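Local coordinates for pyruvate kinase (Cryptosporidium parvum, PDB 4DRS), which probably catalyses the last step of glycolysis, transferring the phosphate of phosphoenolpyruvate to ADP to give pyruvate and ATP, at residues 90-95 / 102-107; 50-55 / 60-65; 73-78 / 222-227; 264-269 / 456-461. All coordinates share one frame; numbering follows the deposited sequence.

In the fold
From the N terminus, interaction 2 closes first: it is a short loop in which the 50-55 segment meets helix 59-68, on the way from strand 47-51 to strand 72-76 of the eight-stranded barrel. Interaction 3 then opens at 73-78 and closes only at 222-227. Nested inside that long loop, interaction 1 packs helix 82-97 against strand 105-109 and the residue before it. Last comes interaction 4, from 264-269 to 456-461, which ties the barrel to the C-terminal alpha/beta domain. None of the loops cross. Interactions 1, 2 and 3 touch one another around neighbouring barrel strands; interaction 4 touches 1 and 3, but its nearest atoms are about 11 Å from those of interaction 2.

Interaction 1: residues 90-95 / 102-107; sequences QNIREA and STVGIM. With SO4 (sulfate ion), chain D; ACT (acetate ion), chain I.
Ile92 and Arg93 of helix 82-97 lie against Ile106 and Val104, the helix-on-strand packing of a beta-alpha-beta unit in the TIM barrel, where an outer helix covers the strand that follows it. Arg93 can be followed outward from CB: CG stands anti to the carbonyl carbon (chi1 -78°), and from CG to NE the chain is extended. Arg93 CG passes 4.1 Å from Ile106 CD1, Arg93 CD lies 4.2 Å from O of an acetate ion, and Arg93 NE comes within 3.8 Å of Ile106 CD1. At the tip, Arg93 NH1 gives a hydrogen bond of 3.1 Å to the acetate O, at the guanidinium edge, while NH2 bonds the carbonyl O of Tyr228. A long arginine suits this place, since its CG and NE cross the Ile106 CD1 methyl while its charge reaches the surface. Ile92, buried, makes the apolar centre: Ile92 CG2 sits 3.8 Å from Ile106 CD1 and 4.2 Å from Val104 CG1. Beta-branched residues suit the strand side, being stiff and compact. A sulfate, like the acetate probably from the crystallisation liquor, is held by Lys464, Lys470, Thr471 and Thr103, whose N reaches sulfate O3 at 3.0 Å, N-H...O angle 164°.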
loop_
_atom_site.group_PDB
_atom_site.type_symbol
_atom_site.label_atom_id
_atom_site.label_comp_id
_atom_site.label_asym_id
_atom_site.label_seq_id
_atom_site.Cartn_x
_atom_site.Cartn_y
_atom_site.Cartn_z
ATOM N N GLN A 90 6.129 35.859 -38.630
ATOM C CA GLN A 90 6.431 37.230 -38.224
ATOM C C GLN A 90 5.395 37.746 -37.234
ATOM O O GLN A 90 5.733 38.397 -36.242
ATOM C CB GLN A 90 6.459 38.149 -39.439
ATOM C CG GLN A 90 7.662 37.964 -40.344
ATOM C CD GLN A 90 7.653 38.942 -41.500
ATOM O OE1 GLN A 90 6.672 39.043 -42.244
ATOM N NE2 GLN A 90 8.752 39.668 -41.662
ATOM N N ASN A 91 4.135 37.442 -37.521
ATOM C CA ASN A 91 3.027 37.816 -36.667
ATOM C C ASN A 91 3.093 37.159 -35.291
ATOM O O ASN A 91 2.860 37.829 -34.284
ATOM C CB ASN A 91 1.702 37.515 -37.365
ATOM C CG ASN A 91 1.425 38.465 -38.521
ATOM O OD1 ASN A 91 2.205 39.383 -38.787
ATOM N ND2 ASN A 91 0.312 38.248 -39.212
ATOM N N ILE A 92 3.427 35.866 -35.252
ATOM C CA ILE A 92 3.603 35.143 -33.986
ATOM C C ILE A 92 4.673 35.823 -33.130
ATOM O O ILE A 92 4.450 36.100 -31.950
ATOM C CB ILE A 92 3.955 33.646 -34.196
ATOM C CG1 ILE A 92 2.786 32.896 -34.847
ATOM C CG2 ILE A 92 4.319 32.984 -32.867
ATOM C CD1 ILE A 92 3.163 31.566 -35.472
ATOM N N ARG A 93 5.818 36.112 -33.745
ATOM C CA ARG A 93 6.944 36.733 -33.048
ATOM C C ARG A 93 6.678 38.173 -32.607
ATOM O O ARG A 93 7.098 38.574 -31.521
ATOM C CB ARG A 93 8.231 36.614 -33.871
ATOM C CG ARG A 93 8.831 35.217 -33.762
ATOM C CD ARG A 93 10.015 34.981 -34.677
ATOM N NE ARG A 93 10.524 33.628 -34.476
ATOM C CZ ARG A 93 11.347 32.985 -35.299
ATOM N NH1 ARG A 93 11.778 33.554 -36.418
ATOM N NH2 ARG A 93 11.739 31.759 -34.999
ATOM N N GLU A 94 5.970 38.933 -33.440
ATOM C CA GLU A 94 5.556 40.286 -33.081
ATOM C C GLU A 94 4.582 40.239 -31.901
ATOM O O GLU A 94 4.714 41.014 -30.947
ATOM C CB GLU A 94 4.922 41.001 -34.283
ATOM C CG GLU A 94 4.523 42.446 -34.006
ATOM C CD GLU A 94 4.013 43.187 -35.237
ATOM O OE1 GLU A 94 4.296 42.748 -36.380
ATOM O OE2 GLU A 94 3.329 44.219 -35.058
ATOM N N ALA A 95 3.623 39.316 -31.965
ATOM C CA ALA A 95 2.664 39.122 -30.886
ATOM C C ALA A 95 3.357 38.705 -29.593
ATOM O O ALA A 95 2.974 39.155 -28.511
ATOM C CB ALA A 95 1.611 38.100 -31.279
ATOM N N SER A 102 5.531 36.316 -21.300
ATOM C CA SER A 102 5.160 35.030 -21.871
ATOM C C SER A 102 6.249 34.519 -22.796
ATOM O O SER A 102 7.006 35.301 -23.371
ATOM C CB SER A 102 3.829 35.123 -22.622
ATOM O OG SER A 102 2.737 35.151 -21.715
ATOM N N THR A 103 6.327 33.198 -22.909
ATOM C CA THR A 103 7.217 32.542 -23.857
ATOM C C THR A 103 6.341 31.715 -24.786
ATOM O O THR A 103 5.497 30.949 -24.324
ATOM C CB THR A 103 8.253 31.650 -23.138
ATOM O OG1 THR A 103 8.934 32.415 -22.136
ATOM C CG2 THR A 103 9.279 31.114 -24.120
ATOM N N VAL A 104 6.525 31.890 -26.092
ATOM C CA VAL A 104 5.755 31.142 -27.087
ATOM C C VAL A 104 6.693 30.286 -27.933
ATOM O O VAL A 104 7.633 30.802 -28.540
ATOM C CB VAL A 104 4.922 32.078 -27.996
ATOM C CG1 VAL A 104 4.121 31.281 -29.018
ATOM C CG2 VAL A 104 3.993 32.956 -27.167
ATOM N N GLY A 105 6.439 28.979 -27.964
ATOM C CA GLY A 105 7.177 28.084 -28.847
ATOM C C GLY A 105 6.502 28.022 -30.204
ATOM O O GLY A 105 5.290 28.243 -30.313
ATOM N N ILE A 106 7.281 27.728 -31.243
ATOM C CA ILE A 106 6.733 27.608 -32.595
ATOM C C ILE A 106 7.017 26.225 -33.178
ATOM O O ILE A 106 8.159 25.762 -33.170
ATOM C CB ILE A 106 7.225 28.732 -33.539
ATOM C CG1 ILE A 106 7.006 30.101 -32.886
ATOM C CG2 ILE A 106 6.484 28.674 -34.868
ATOM C CD1 ILE A 106 7.635 31.265 -33.619
ATOM N N MET A 107 5.954 25.587 -33.674
ATOM C CA MET A 107 5.978 24.212 -34.166
ATOM C C MET A 107 5.645 24.151 -35.661
ATOM O O MET A 107 4.632 24.695 -36.112
ATOM C CB MET A 107 4.972 23.361 -33.373
ATOM C CG MET A 107 4.667 21.980 -33.957
ATOM S SD MET A 107 3.390 21.067 -33.047
ATOM C CE MET A 107 4.301 20.499 -31.610
HETATM S S SO4 D . 5.478 31.255 -19.462
HETATM O O1 SO4 D . 5.920 32.428 -18.676
HETATM O O2 SO4 D . 4.456 30.496 -18.706
HETATM O O3 SO4 D . 4.885 31.744 -20.733
HETATM O O4 SO4 D . 6.651 30.388 -19.730
HETATM C C ACT I . 12.656 35.866 -38.841
HETATM O O ACT I . 11.446 35.792 -38.525
HETATM O OXT ACT I . 13.435 34.890 -38.742
HETATM C CH3 ACT I . 13.196 37.169 -39.355
#

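Interaction 2: residues 50-55 / 60-65; sequences CTIGPS and ESLIGL
The backbone of 50-55 passes helix 59-68 at side-chain distance, with the CA of Ile52 8.4 Å from the CA of Leu62 and no hydrogen bond joining the two segments. Ile52 carries the contact. Its chain bends back at chi2 (-53°), which brings Ile52 CD1 between two leucines of the helix: 3.7 Å from Leu62 CD2 and 3.8 Å from Leu65 CD1. Leu62 CD2 also lies 3.9 Å from the other branch, Ile52 CG2. Isoleucine suits this place because it is branched at CB, so that CG2 and the CG1-CD1 arm can straddle that one methyl. The manner of approach differs: Ile52 meets Leu62 at a slant, but it and Leu65 run alongside each other in opposite directions. Leucines suit the helix here because their long, forked ends span the gap to Ile52. Farther along, the carbonyl O of Ser55 comes to 4.2 Å from Ser61 OG, too long for a bond; that hydroxyl is hydrogen-bonded to Asn58 OD1. Leu62 also packs on Asn91 and Ala95 of helix 82-97, and Leu65 on Val375 of helix 371-386, so helix 59-68 is wedged between the two while it covers the first strand of the barrel.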
loop_
_atom_site.group_PDB
_atom_site.type_symbol
_atom_site.label_atom_id
_atom_site.label_comp_id
_atom_site.label_asym_id
_atom_site.label_seq_id
_atom_site.Cartn_x
_atom_site.Cartn_y
_atom_site.Cartn_z
ATOM N N CYS A 50 -1.933 25.736 -30.135
ATOM C CA CYS A 50 -2.969 26.245 -31.044
ATOM C C CYS A 50 -2.462 26.249 -32.467
ATOM O O CYS A 50 -1.352 26.704 -32.736
ATOM C CB CYS A 50 -3.399 27.668 -30.677
ATOM S SG CYS A 50 -4.073 27.852 -29.019
ATOM N N THR A 51 -3.285 25.740 -33.375
ATOM C CA THR A 51 -2.973 25.751 -34.791
ATOM C C THR A 51 -3.363 27.101 -35.359
ATOM O O THR A 51 -4.505 27.548 -35.198
ATOM C CB THR A 51 -3.721 24.633 -35.537
ATOM O OG1 THR A 51 -3.436 23.376 -34.907
ATOM C CG2 THR A 51 -3.293 24.581 -37.001
ATOM N N ILE A 52 -2.406 27.755 -36.011
ATOM C CA ILE A 52 -2.642 29.080 -36.562
ATOM C C ILE A 52 -3.033 28.990 -38.031
ATOM O O ILE A 52 -2.312 28.419 -38.846
ATOM C CB ILE A 52 -1.426 30.027 -36.377
ATOM C CG1 ILE A 52 -0.840 29.932 -34.955
ATOM C CG2 ILE A 52 -1.803 31.463 -36.731
ATOM C CD1 ILE A 52 -1.830 30.124 -33.819
ATOM N N GLY A 53 -4.190 29.552 -38.354
ATOM C CA GLY A 53 -4.663 29.613 -39.728
ATOM C C GLY A 53 -5.302 30.957 -40.021
ATOM O O GLY A 53 -5.097 31.919 -39.274
ATOM N N PRO A 54 -6.101 31.028 -41.104
ATOM C CA PRO A 54 -6.731 32.276 -41.560
ATOM C C PRO A 54 -7.501 33.018 -40.466
ATOM O O PRO A 54 -7.418 34.245 -40.390
ATOM C CB PRO A 54 -7.691 31.803 -42.657
ATOM C CG PRO A 54 -7.082 30.539 -43.164
ATOM C CD PRO A 54 -6.462 29.883 -41.965
ATOM N N SER A 55 -8.221 32.280 -39.623
ATOM C CA SER A 55 -9.064 32.868 -38.575
ATOM C C SER A 55 -8.315 33.624 -37.477
ATOM O O SER A 55 -8.916 34.426 -36.764
ATOM C CB SER A 55 -9.956 31.795 -37.942
ATOM O OG SER A 55 -10.937 31.346 -38.857
ATOM N N GLU A 60 -3.086 40.921 -33.513
ATOM C CA GLU A 60 -4.113 41.117 -32.496
ATOM C C GLU A 60 -4.709 39.791 -32.016
ATOM O O GLU A 60 -4.836 39.569 -30.809
ATOM C CB GLU A 60 -5.210 42.055 -33.012
ATOM C CG GLU A 60 -6.145 42.583 -31.929
ATOM C CD GLU A 60 -5.418 43.341 -30.828
ATOM O OE1 GLU A 60 -4.592 44.231 -31.146
ATOM O OE2 GLU A 60 -5.675 43.049 -29.638
ATOM N N SER A 61 -5.061 38.921 -32.962
ATOM C CA SER A 61 -5.609 37.601 -32.640
ATOM C C SER A 61 -4.604 36.716 -31.911
ATOM O O SER A 61 -4.968 35.974 -30.995
ATOM C CB SER A 61 -6.079 36.882 -33.900
ATOM O OG SER A 61 -7.177 37.547 -34.484
ATOM N N LEU A 62 -3.343 36.790 -32.328
ATOM C CA LEU A 62 -2.292 35.987 -31.718
ATOM C C LEU A 62 -2.011 36.406 -30.270
ATOM O O LEU A 62 -1.811 35.556 -29.406
ATOM C CB LEU A 62 -1.031 36.005 -32.586
ATOM C CG LEU A 62 -1.152 35.169 -33.870
ATOM C CD1 LEU A 62 -0.139 35.600 -34.918
ATOM C CD2 LEU A 62 -1.022 33.683 -33.569
ATOM N N ILE A 63 -2.021 37.712 -30.017
ATOM C CA ILE A 63 -1.926 38.245 -28.661
ATOM C C ILE A 63 -3.070 37.689 -27.813
ATOM O O ILE A 63 -2.849 37.208 -26.692
ATOM C CB ILE A 63 -1.958 39.788 -28.659
ATOM C CG1 ILE A 63 -0.650 40.352 -29.218
ATOM C CG2 ILE A 63 -2.212 40.330 -27.259
ATOM C CD1 ILE A 63 -0.696 41.842 -29.485
ATOM N N GLY A 64 -4.283 37.741 -28.364
ATOM C CA GLY A 64 -5.458 37.173 -27.717
ATOM C C GLY A 64 -5.256 35.715 -27.339
ATOM O O GLY A 64 -5.547 35.320 -26.211
ATOM N N LEU A 65 -4.734 34.926 -28.278
ATOM C CA LEU A 65 -4.461 33.508 -28.043
ATOM C C LEU A 65 -3.466 33.268 -26.909
ATOM O O LEU A 65 -3.632 32.327 -26.125
ATOM C CB LEU A 65 -3.987 32.817 -29.323
ATOM C CG LEU A 65 -5.009 32.662 -30.451
ATOM C CD1 LEU A 65 -4.315 32.144 -31.704
ATOM C CD2 LEU A 65 -6.158 31.748 -30.050
#

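Interaction 3: residues 73-78 / 222-227; sequences ARLNFS and VDFALK. With ACT (acetate ion), chain G.
Right beside Phe77, whose ring meets Phe224, the backbone N of Ser78 donates to Asn76 OD1 at 3.0 Å with an N-H...O angle of 158°. The donor lies well above the amide's carbonyl plane, and the bond closes an Asx turn over residues 76-78. An asparagine suits the corner because its carboxamide can take this N-H and still offer ND2, which bonds a glycerol and, weakly, an acetate, both probably from the crystallisation liquor. The contact itself is aromatic. Phe77 drives its edge at the face of Phe224 in a T-shaped stack, the planes at 69° and the ring centroids 5.0 Å apart. Phe77 CZ stands 3.6 Å above the Phe224 ring plane, over its centre. Phenylalanines suit this buried layer because flat rings can meet edge to face. Leu75 joins from the strand, with Leu75 CD1 4.1 Å from Phe224 CE2. Phe224 can receive them because its CG lies roughly anti to the backbone N (chi1 -158°). Beyond, Phe77 stacks with His85 and Phe224 meets Tyr228 edge-to-face. This aromatic cluster backs the second barrel strand, whose Arg74 and Asn76 are known to bind ADP, absent here; TIM barrels bind ligands at the C-terminal ends of their strands.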
loop_
_atom_site.group_PDB
_atom_site.type_symbol
_atom_site.label_atom_id
_atom_site.label_comp_id
_atom_site.label_asym_id
_atom_site.label_seq_id
_atom_site.Cartn_x
_atom_site.Cartn_y
_atom_site.Cartn_z
ATOM N N ALA A 73 2.500 27.840 -30.802
ATOM C CA ALA A 73 1.787 28.058 -32.058
ATOM C C ALA A 73 2.233 27.030 -33.098
ATOM O O ALA A 73 3.434 26.816 -33.299
ATOM C CB ALA A 73 2.013 29.473 -32.566
ATOM N N ARG A 74 1.256 26.394 -33.747
ATOM C CA ARG A 74 1.514 25.348 -34.734
ATOM C C ARG A 74 1.157 25.790 -36.143
ATOM O O ARG A 74 0.084 26.351 -36.384
ATOM C CB ARG A 74 0.733 24.086 -34.377
ATOM C CG ARG A 74 0.794 22.953 -35.393
ATOM C CD ARG A 74 -0.031 21.782 -34.889
ATOM N NE ARG A 74 -0.241 20.750 -35.898
ATOM C CZ ARG A 74 -1.342 20.617 -36.631
ATOM N NH1 ARG A 74 -2.362 21.452 -36.489
ATOM N NH2 ARG A 74 -1.424 19.637 -37.519
ATOM N N LEU A 75 2.074 25.523 -37.065
ATOM C CA LEU A 75 1.886 25.817 -38.470
ATOM C C LEU A 75 1.726 24.505 -39.201
ATOM O O LEU A 75 2.673 23.722 -39.303
ATOM C CB LEU A 75 3.086 26.589 -39.023
ATOM C CG LEU A 75 3.493 27.882 -38.310
ATOM C CD1 LEU A 75 4.624 28.580 -39.050
ATOM C CD2 LEU A 75 2.305 28.814 -38.155
ATOM N N ASN A 76 0.515 24.254 -39.686
ATOM C CA ASN A 76 0.233 23.056 -40.459
ATOM C C ASN A 76 0.691 23.227 -41.903
ATOM O O ASN A 76 0.039 23.910 -42.690
ATOM C CB ASN A 76 -1.261 22.731 -40.406
ATOM C CG ASN A 76 -1.578 21.352 -40.952
ATOM O OD1 ASN A 76 -0.743 20.719 -41.601
ATOM N ND2 ASN A 76 -2.794 20.881 -40.695
ATOM N N PHE A 77 1.809 22.597 -42.253
ATOM C CA PHE A 77 2.370 22.737 -43.602
ATOM C C PHE A 77 1.670 21.870 -44.656
ATOM O O PHE A 77 2.147 21.736 -45.783
ATOM C CB PHE A 77 3.893 22.540 -43.590
ATOM C CG PHE A 77 4.672 23.821 -43.375
ATOM C CD1 PHE A 77 5.664 24.203 -44.273
ATOM C CD2 PHE A 77 4.407 24.650 -42.283
ATOM C CE1 PHE A 77 6.381 25.379 -44.084
ATOM C CE2 PHE A 77 5.115 25.830 -42.093
ATOM C CZ PHE A 77 6.106 26.194 -42.992
ATOM N N SER A 78 0.528 21.299 -44.285
ATOM C CA SER A 78 -0.395 20.726 -45.260
ATOM C C SER A 78 -1.136 21.842 -46.000
ATOM O O SER A 78 -1.692 21.617 -47.076
ATOM C CB SER A 78 -1.399 19.795 -44.579
ATOM O OG SER A 78 -0.792 18.574 -44.204
ATOM N N VAL A 222 14.546 22.073 -43.533
ATOM C CA VAL A 222 15.797 22.800 -43.695
ATOM C C VAL A 222 15.554 24.289 -43.912
ATOM O O VAL A 222 16.125 25.118 -43.201
ATOM C CB VAL A 222 16.641 22.237 -44.862
ATOM C CG1 VAL A 222 17.903 23.068 -45.071
ATOM C CG2 VAL A 222 16.993 20.774 -44.621
ATOM N N ASP A 223 14.701 24.621 -44.880
ATOM C CA ASP A 223 14.541 26.007 -45.342
ATOM C C ASP A 223 13.478 26.814 -44.611
ATOM O O ASP A 223 13.235 27.975 -44.954
ATOM C CB ASP A 223 14.284 26.055 -46.851
ATOM C CG ASP A 223 15.523 25.751 -47.662
ATOM O OD1 ASP A 223 16.618 26.222 -47.280
ATOM O OD2 ASP A 223 15.405 25.040 -48.685
ATOM N N PHE A 224 12.838 26.215 -43.614
ATOM C CA PHE A 224 11.918 26.972 -42.775
ATOM C C PHE A 224 12.198 26.773 -41.283
ATOM O O PHE A 224 12.567 27.725 -40.594
ATOM C CB PHE A 224 10.460 26.668 -43.128
ATOM C CG PHE A 224 9.507 27.743 -42.706
ATOM C CD1 PHE A 224 9.059 28.689 -43.625
ATOM C CD2 PHE A 224 9.067 27.828 -41.387
ATOM C CE1 PHE A 224 8.183 29.693 -43.237
ATOM C CE2 PHE A 224 8.190 28.830 -40.996
ATOM C CZ PHE A 224 7.744 29.761 -41.923
ATOM N N ALA A 225 12.041 25.539 -40.800
ATOM C CA ALA A 225 12.266 25.211 -39.384
ATOM C C ALA A 225 13.686 25.527 -38.912
ATOM O O ALA A 225 13.869 26.198 -37.901
ATOM C CB ALA A 225 11.920 23.754 -39.107
ATOM N N LEU A 226 14.689 25.056 -39.645
ATOM C CA LEU A 226 16.066 25.330 -39.267
ATOM C C LEU A 226 16.442 26.763 -39.609
ATOM O O LEU A 226 17.027 27.472 -38.782
ATOM C CB LEU A 226 17.026 24.335 -39.922
ATOM C CG LEU A 226 16.871 22.870 -39.491
ATOM C CD1 LEU A 226 17.902 21.990 -40.179
ATOM C CD2 LEU A 226 16.974 22.739 -37.974
ATOM N N LYS A 227 16.082 27.186 -40.820
ATOM C CA LYS A 227 16.413 28.515 -41.319
ATOM C C LYS A 227 15.909 29.615 -40.385
ATOM O O LYS A 227 16.664 30.519 -40.025
ATOM C CB LYS A 227 15.858 28.708 -42.735
ATOM C CG LYS A 227 16.313 29.995 -43.408
ATOM C CD LYS A 227 15.694 30.161 -44.787
ATOM C CE LYS A 227 15.995 31.543 -45.347
ATOM N NZ LYS A 227 15.684 31.646 -46.801
HETATM C C ACT G . -5.631 21.907 -38.817
HETATM O O ACT G . -5.038 20.810 -38.869
HETATM O OXT ACT G . -6.544 22.110 -37.997
HETATM C CH3 ACT G . -5.249 23.019 -39.755
#

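Interaction 4: residues 264-269 / 456-461; sequences SIKIIS and KPEVAR
The close polar contact here belongs to Ser264 and Glu458, one on the barrel and the other on helix 457-462 of the alpha/beta domain. Ser264 OG lies 2.9 Å from Glu458 OE1 and 3.3 Å from Glu458 OE2, so the hydroxyl faces both oxygens of the carboxylate. Glu458 is placed there by its torsions: CG sits between the backbone N and the carbonyl carbon (chi1 70°), and the chain turns sharply at chi2 (86°), swinging the carboxylate toward the serine. A short side chain suits the barrel side, letting OG come close to the carboxylate where the backbones are nearest, the CA atoms of Ser264 and Glu458 being 8.3 Å apart.

The charged pair is joined at one remove. Lys266 NZ lies 4.4 Å from Glu458 OE1, beyond a salt bridge, and a water fills the step: it accepts from Lys266 NZ at 2.7 Å and donates to Glu458 OE1 at 2.9 Å. Lys266 NZ also donates to Ser264 O at 2.9 Å, so two bonds fix its position. A lysine fits because its long chain reaches both.

One face of the Arg461 guanidinium lies against Glu458 CA, offset toward the rim, and NH1 makes a salt bridge to Asp231 of the barrel domain. Lys456 occupies the N-cap, which puts Glu458 in the first turn, where the helix end would probably stabilise a negative charge.

With only 81 Å² buried and no apolar pair, this contact is linked by the water bridge, which couples the Lys266 and Glu458 charges into an indirect, probably favourable pair, with the serine hydroxyl close to the carboxylate.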
loop_
_atom_site.group_PDB
_atom_site.type_symbol
_atom_site.label_atom_id
_atom_site.label_comp_id
_atom_site.label_asym_id
_atom_site.label_seq_id
_atom_site.Cartn_x
_atom_site.Cartn_y
_atom_site.Cartn_z
ATOM N N SER A 264 19.100 22.594 -31.723
ATOM C CA SER A 264 18.519 21.791 -30.653
ATOM C C SER A 264 16.992 21.681 -30.817
ATOM O O SER A 264 16.276 21.365 -29.868
ATOM C CB SER A 264 18.912 22.348 -29.279
ATOM O OG SER A 264 18.459 23.683 -29.128
ATOM N N ILE A 265 16.512 21.936 -32.034
ATOM C CA ILE A 265 15.098 21.791 -32.384
ATOM C C ILE A 265 14.601 20.379 -32.054
ATOM O O ILE A 265 15.292 19.394 -32.305
ATOM C CB ILE A 265 14.834 22.153 -33.876
ATOM C CG1 ILE A 265 13.331 22.309 -34.138
ATOM C CG2 ILE A 265 15.478 21.133 -34.822
ATOM C CD1 ILE A 265 12.985 22.962 -35.459
ATOM N N LYS A 266 13.397 20.295 -31.493
ATOM C CA LYS A 266 12.879 19.031 -30.973
ATOM C C LYS A 266 11.965 18.294 -31.940
ATOM O O LYS A 266 11.090 18.888 -32.569
ATOM C CB LYS A 266 12.206 19.249 -29.612
ATOM C CG LYS A 266 13.218 19.393 -28.491
ATOM C CD LYS A 266 12.709 20.268 -27.362
ATOM C CE LYS A 266 13.883 20.877 -26.605
ATOM N NZ LYS A 266 14.700 21.791 -27.464
ATOM N N ILE A 267 12.201 16.993 -32.061
ATOM C CA ILE A 267 11.430 16.131 -32.944
ATOM C C ILE A 267 10.276 15.511 -32.173
ATOM O O ILE A 267 10.480 14.788 -31.192
ATOM C CB ILE A 267 12.303 15.014 -33.559
ATOM C CG1 ILE A 267 13.442 15.627 -34.381
ATOM C CG2 ILE A 267 11.454 14.072 -34.408
ATOM C CD1 ILE A 267 14.510 14.630 -34.792
ATOM N N ILE A 268 9.068 15.811 -32.623
ATOM C CA ILE A 268 7.864 15.264 -32.026
ATOM C C ILE A 268 7.208 14.358 -33.058
ATOM O O ILE A 268 6.731 14.824 -34.090
ATOM C CB ILE A 268 6.918 16.393 -31.556
ATOM C CG1 ILE A 268 7.644 17.264 -30.522
ATOM C CG2 ILE A 268 5.623 15.822 -30.983
ATOM C CD1 ILE A 268 6.928 18.547 -30.186
ATOM N N SER A 269 7.229 13.056 -32.800
ATOM C CA SER A 269 6.699 12.094 -33.755
ATOM C C SER A 269 5.202 11.905 -33.562
ATOM O O SER A 269 4.731 11.717 -32.438
ATOM C CB SER A 269 7.429 10.764 -33.644
ATOM O OG SER A 269 8.784 10.910 -34.026
ATOM N N LYS A 456 19.112 31.348 -22.166
ATOM C CA LYS A 456 18.897 31.029 -23.573
ATOM C C LYS A 456 17.403 30.978 -23.889
ATOM O O LYS A 456 16.696 30.084 -23.416
ATOM C CB LYS A 456 19.581 29.707 -23.939
ATOM C CG LYS A 456 21.068 29.667 -23.601
ATOM C CD LYS A 456 21.714 28.318 -23.904
ATOM C CE LYS A 456 22.307 28.284 -25.307
ATOM N NZ LYS A 456 23.278 27.166 -25.504
ATOM N N PRO A 457 16.912 31.945 -24.687
ATOM C CA PRO A 457 15.490 31.964 -25.064
ATOM C C PRO A 457 15.020 30.680 -25.762
ATOM O O PRO A 457 13.860 30.288 -25.601
ATOM C CB PRO A 457 15.387 33.173 -26.004
ATOM C CG PRO A 457 16.544 34.046 -25.632
ATOM C CD PRO A 457 17.646 33.098 -25.244
ATOM N N GLU A 458 15.905 30.024 -26.509
ATOM C CA GLU A 458 15.541 28.781 -27.208
ATOM C C GLU A 458 15.168 27.673 -26.219
ATOM O O GLU A 458 14.225 26.920 -26.450
ATOM C CB GLU A 458 16.624 28.333 -28.217
ATOM C CG GLU A 458 17.935 27.811 -27.635
ATOM C CD GLU A 458 17.923 26.313 -27.300
ATOM O OE1 GLU A 458 16.941 25.598 -27.627
ATOM O OE2 GLU A 458 18.920 25.840 -26.704
ATOM N N VAL A 459 15.908 27.599 -25.112
ATOM C CA VAL A 459 15.630 26.647 -24.034
ATOM C C VAL A 459 14.230 26.873 -23.462
ATOM O O VAL A 459 13.472 25.921 -23.278
ATOM C CB VAL A 459 16.705 26.713 -22.922
ATOM C CG1 VAL A 459 16.268 25.953 -21.673
ATOM C CG2 VAL A 459 18.033 26.171 -23.439
ATOM N N ALA A 460 13.884 28.131 -23.207
ATOM C CA ALA A 460 12.554 28.474 -22.709
ATOM C C ALA A 460 11.431 28.029 -23.664
ATOM O O ALA A 460 10.433 27.458 -23.226
ATOM C CB ALA A 460 12.465 29.963 -22.414
ATOM N N ARG A 461 11.601 28.271 -24.962
ATOM C CA ARG A 461 10.592 27.869 -25.946
ATOM C C ARG A 461 10.465 26.354 -26.026
ATOM O O ARG A 461 9.368 25.825 -26.220
ATOM C CB ARG A 461 10.918 28.408 -27.335
ATOM C CG ARG A 461 10.865 29.915 -27.480
ATOM C CD ARG A 461 11.308 30.311 -28.876
ATOM N NE ARG A 461 12.324 31.347 -28.789
ATOM C CZ ARG A 461 13.549 31.269 -29.290
ATOM N NH1 ARG A 461 13.955 30.210 -29.973
ATOM N NH2 ARG A 461 14.368 32.288 -29.115
HETATM O O HOH W 1 16.125 23.388 -25.856
#